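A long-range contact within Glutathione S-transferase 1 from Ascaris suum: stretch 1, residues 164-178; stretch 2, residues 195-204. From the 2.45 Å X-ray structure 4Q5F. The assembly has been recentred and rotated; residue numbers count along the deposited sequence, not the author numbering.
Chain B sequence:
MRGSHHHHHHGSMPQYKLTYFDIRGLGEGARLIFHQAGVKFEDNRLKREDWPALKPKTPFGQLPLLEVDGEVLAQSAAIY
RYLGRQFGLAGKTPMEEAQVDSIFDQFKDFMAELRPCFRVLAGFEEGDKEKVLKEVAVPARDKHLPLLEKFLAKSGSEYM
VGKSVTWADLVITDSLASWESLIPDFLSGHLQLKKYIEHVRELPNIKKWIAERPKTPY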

# COMPACT_ATOMS: atom_id res chain seq x y z
N SER B 164 16.64 15.41 3.71
CA SER B 164 15.89 15.65 4.94
C SER B 164 14.84 14.56 5.16
O SER B 164 14.46 13.85 4.23
CB SER B 164 15.22 17.02 4.92
OG SER B 164 14.20 17.09 3.94
N VAL B 165 14.38 14.44 6.41
CA VAL B 165 13.47 13.37 6.81
C VAL B 165 12.13 13.44 6.07
O VAL B 165 11.64 14.53 5.76
CB VAL B 165 13.23 13.41 8.35
CG1 VAL B 165 12.25 14.53 8.73
CG2 VAL B 165 12.74 12.07 8.85
N THR B 166 11.56 12.27 5.79
CA THR B 166 10.23 12.17 5.20
C THR B 166 9.35 11.28 6.08
O THR B 166 9.83 10.67 7.03
CB THR B 166 10.27 11.59 3.77
OG1 THR B 166 10.76 10.24 3.81
CG2 THR B 166 11.17 12.43 2.88
N TRP B 167 8.06 11.21 5.75
CA TRP B 167 7.13 10.44 6.57
C TRP B 167 7.43 8.94 6.51
O TRP B 167 7.17 8.22 7.48
CB TRP B 167 5.68 10.70 6.14
CG TRP B 167 5.36 10.29 4.73
CD1 TRP B 167 5.37 11.09 3.62
CD2 TRP B 167 4.96 8.99 4.27
NE1 TRP B 167 5.01 10.37 2.51
CE2 TRP B 167 4.75 9.08 2.88
CE3 TRP B 167 4.77 7.76 4.91
CZ2 TRP B 167 4.36 7.98 2.11
CZ3 TRP B 167 4.38 6.68 4.14
CH2 TRP B 167 4.18 6.79 2.76
N ALA B 168 7.98 8.48 5.39
CA ALA B 168 8.35 7.08 5.26
C ALA B 168 9.47 6.74 6.24
O ALA B 168 9.48 5.66 6.83
CB ALA B 168 8.79 6.78 3.83
N ASP B 169 10.40 7.67 6.41
CA ASP B 169 11.50 7.49 7.36
C ASP B 169 10.97 7.31 8.78
O ASP B 169 11.42 6.43 9.51
CB ASP B 169 12.45 8.68 7.31
CG ASP B 169 13.14 8.83 5.96
OD1 ASP B 169 13.68 7.82 5.45
OD2 ASP B 169 13.14 9.95 5.41
N LEU B 170 10.02 8.16 9.16
CA LEU B 170 9.48 8.15 10.51
C LEU B 170 8.77 6.84 10.84
O LEU B 170 8.97 6.27 11.92
CB LEU B 170 8.51 9.32 10.70
CG LEU B 170 9.09 10.72 10.48
CD1 LEU B 170 7.99 11.77 10.56
CD2 LEU B 170 10.19 11.02 11.49
N VAL B 171 7.95 6.36 9.92
CA VAL B 171 7.15 5.16 10.15
C VAL B 171 8.01 3.90 10.09
O VAL B 171 7.86 3.00 10.91
CB VAL B 171 6.00 5.05 9.12
CG1 VAL B 171 5.19 3.77 9.35
CG2 VAL B 171 5.10 6.27 9.21
N ILE B 172 8.90 3.84 9.10
CA ILE B 172 9.75 2.68 8.90
C ILE B 172 10.63 2.43 10.12
O ILE B 172 10.63 1.33 10.68
CB ILE B 172 10.63 2.83 7.63
CG1 ILE B 172 9.77 2.69 6.38
CG2 ILE B 172 11.76 1.80 7.60
CD1 ILE B 172 10.46 3.09 5.09
N THR B 173 11.38 3.44 10.52
CA THR B 173 12.35 3.30 11.61
C THR B 173 11.68 2.96 12.94
O THR B 173 12.25 2.22 13.75
CB THR B 173 13.18 4.58 11.78
OG1 THR B 173 12.31 5.70 11.96
CG2 THR B 173 14.06 4.80 10.57
N ASP B 174 10.49 3.49 13.17
CA ASP B 174 9.77 3.19 14.41
C ASP B 174 9.35 1.73 14.43
O ASP B 174 9.50 1.05 15.45
CB ASP B 174 8.53 4.08 14.55
CG ASP B 174 7.80 3.85 15.86
OD1 ASP B 174 8.30 4.29 16.91
OD2 ASP B 174 6.71 3.23 15.83
N SER B 175 8.83 1.25 13.31
CA SER B 175 8.37 -0.13 13.20
C SER B 175 9.53 -1.11 13.32
O SER B 175 9.45 -2.09 14.06
CB SER B 175 7.64 -0.35 11.87
OG SER B 175 6.67 0.66 11.65
N LEU B 176 10.61 -0.83 12.60
CA LEU B 176 11.81 -1.66 12.67
C LEU B 176 12.35 -1.70 14.09
O LEU B 176 12.74 -2.76 14.58
CB LEU B 176 12.90 -1.12 11.73
CG LEU B 176 12.65 -1.23 10.22
CD1 LEU B 176 13.82 -0.64 9.46
CD2 LEU B 176 12.41 -2.67 9.81
N ALA B 177 12.37 -0.55 14.75
CA ALA B 177 12.84 -0.45 16.12
C ALA B 177 12.03 -1.35 17.04
O ALA B 177 12.57 -2.02 17.91
CB ALA B 177 12.76 1.00 16.59
N SER B 178 10.71 -1.36 16.84
CA SER B 178 9.82 -2.17 17.66
C SER B 178 10.02 -3.66 17.39
O SER B 178 10.04 -4.47 18.31
CB SER B 178 8.36 -1.79 17.39
OG SER B 178 8.12 -0.44 17.74
N LYS B 195 22.24 2.58 12.04
CA LYS B 195 22.56 4.00 12.11
C LYS B 195 21.36 4.83 11.69
O LYS B 195 20.99 5.80 12.35
CB LYS B 195 23.75 4.34 11.21
CG LYS B 195 25.10 3.84 11.71
CD LYS B 195 26.25 4.50 10.97
CE LYS B 195 26.62 3.75 9.70
NZ LYS B 195 27.59 4.47 8.84
N TYR B 196 20.76 4.43 10.57
CA TYR B 196 19.58 5.08 10.01
C TYR B 196 18.46 5.20 11.03
O TYR B 196 17.82 6.24 11.15
CB TYR B 196 19.13 4.28 8.79
CG TYR B 196 17.76 4.60 8.24
CD1 TYR B 196 17.43 5.89 7.83
CD2 TYR B 196 16.80 3.61 8.10
CE1 TYR B 196 16.18 6.17 7.32
CE2 TYR B 196 15.55 3.88 7.59
CZ TYR B 196 15.25 5.17 7.20
OH TYR B 196 14.00 5.44 6.68
N ILE B 197 18.23 4.13 11.78
CA ILE B 197 17.21 4.12 12.83
C ILE B 197 17.64 4.99 14.01
O ILE B 197 16.82 5.68 14.61
CB ILE B 197 16.92 2.68 13.31
CG1 ILE B 197 16.31 1.86 12.16
CG2 ILE B 197 15.97 2.67 14.50
CD1 ILE B 197 16.34 0.37 12.39
N GLU B 198 18.93 4.95 14.34
CA GLU B 198 19.46 5.76 15.43
C GLU B 198 19.30 7.24 15.11
O GLU B 198 18.91 8.04 15.96
CB GLU B 198 20.94 5.44 15.65
CG GLU B 198 21.53 6.05 16.92
CD GLU B 198 23.05 6.03 16.93
OE1 GLU B 198 23.66 6.83 16.18
OE2 GLU B 198 23.63 5.21 17.67
N HIS B 199 19.60 7.60 13.86
CA HIS B 199 19.56 8.99 13.42
C HIS B 199 18.15 9.58 13.53
O HIS B 199 17.94 10.57 14.23
CB HIS B 199 20.05 9.09 11.97
CG HIS B 199 20.08 10.49 11.44
ND1 HIS B 199 21.25 11.11 11.07
CD2 HIS B 199 19.08 11.38 11.21
CE1 HIS B 199 20.98 12.33 10.63
NE2 HIS B 199 19.67 12.52 10.71
N VAL B 200 17.20 8.98 12.82
CA VAL B 200 15.83 9.48 12.76
C VAL B 200 15.24 9.65 14.16
O VAL B 200 14.57 10.64 14.44
CB VAL B 200 14.93 8.52 11.94
CG1 VAL B 200 13.45 8.99 11.95
CG2 VAL B 200 15.47 8.38 10.52
N ARG B 201 15.51 8.69 15.04
CA ARG B 201 14.93 8.71 16.38
C ARG B 201 15.69 9.63 17.32
O ARG B 201 15.26 9.86 18.45
CB ARG B 201 14.86 7.28 16.93
CG ARG B 201 13.78 6.45 16.25
CD ARG B 201 14.04 4.96 16.35
NE ARG B 201 13.90 4.46 17.71
CZ ARG B 201 12.74 4.20 18.30
NH1 ARG B 201 11.60 4.40 17.66
NH2 ARG B 201 12.72 3.74 19.55
N GLU B 202 16.81 10.17 16.86
CA GLU B 202 17.55 11.18 17.60
C GLU B 202 17.15 12.59 17.16
O GLU B 202 17.63 13.58 17.73
CB GLU B 202 19.06 10.98 17.45
CG GLU B 202 19.63 9.92 18.38
CD GLU B 202 21.11 9.68 18.18
OE1 GLU B 202 21.70 10.33 17.28
OE2 GLU B 202 21.69 8.85 18.91
N LEU B 203 16.29 12.68 16.15
CA LEU B 203 15.71 13.96 15.78
C LEU B 203 14.98 14.54 16.99
O LEU B 203 14.23 13.81 17.65
CB LEU B 203 14.74 13.80 14.61
CG LEU B 203 15.35 13.52 13.23
CD1 LEU B 203 14.28 13.11 12.24
CD2 LEU B 203 16.11 14.74 12.72
N PRO B 204 15.19 15.83 17.30
CA PRO B 204 14.69 16.44 18.54
C PRO B 204 13.21 16.17 18.85
O PRO B 204 12.89 15.78 19.97
CB PRO B 204 14.92 17.93 18.32
CG PRO B 204 16.08 17.99 17.41
CD PRO B 204 15.94 16.81 16.49
O HOH W 1 9.59 2.25 18.34

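Two helices, 167-178 and 195-201, cross steeply and pack through a small, mostly apolar contact centred on Thr173, with a buried hydrogen bond and a salt bridge adding polar ties. Their axes approach to 9.3 Å at 116° between N-to-C directions, and the contact buries 545 Å² summed over both sides. The backbones come nearest at Thr173 and Ile197, whose CA atoms lie 5.1 Å apart; a short, branched threonine suits this close approach of the backbones. Its OG1 donates to Asp169 O (2.7 Å) within its own helix, so the hydroxyl is satisfied while packing against Val200 CG1 (3.5 Å from OG1). Its methyl, CG2, sits over one face of the Tyr196 ring, 3.8 Å from the centroid, a CH-pi contact.

Tyr196, with chi1 in t, brings its far end close to the first helix, where OH donates to Asp169 OD1 (2.7 Å); Ile172 CG2 lies near the ring edge, 4.3 Å from CE2. The other carboxylate oxygen of Asp169, OD2, accepts from Thr166 N (2.8 Å) at the N-cap position, so one buried acid serves both its own helix start and the neighbouring stretch.

Val200 points toward the first stretch, and its CG1 meets Leu170 CD2 at 3.9 Å. Beyond the helices, Val165 CG2 touches Leu203 CD1 (3.9 Å), extending the apolar surface. Further along the first helix, Ile197 CD1 reaches Leu176 CB at 3.8 Å, and Ile197 CG2 reaches Ala177 CB at 4.2 Å.

Arg201 lays one face of its guanidinium over the small Ala177 side chain, CZ to CB 3.6 Å, while NH1 forms a salt bridge with Asp174 OD1 (3.4 Å). Water 1 reinforces this pair, donating to Asp174 OD1 (2.8 Å) and Asp174 O (3.1 Å) and accepting a weak hydrogen bond from Arg201 NH1 (3.0 Å).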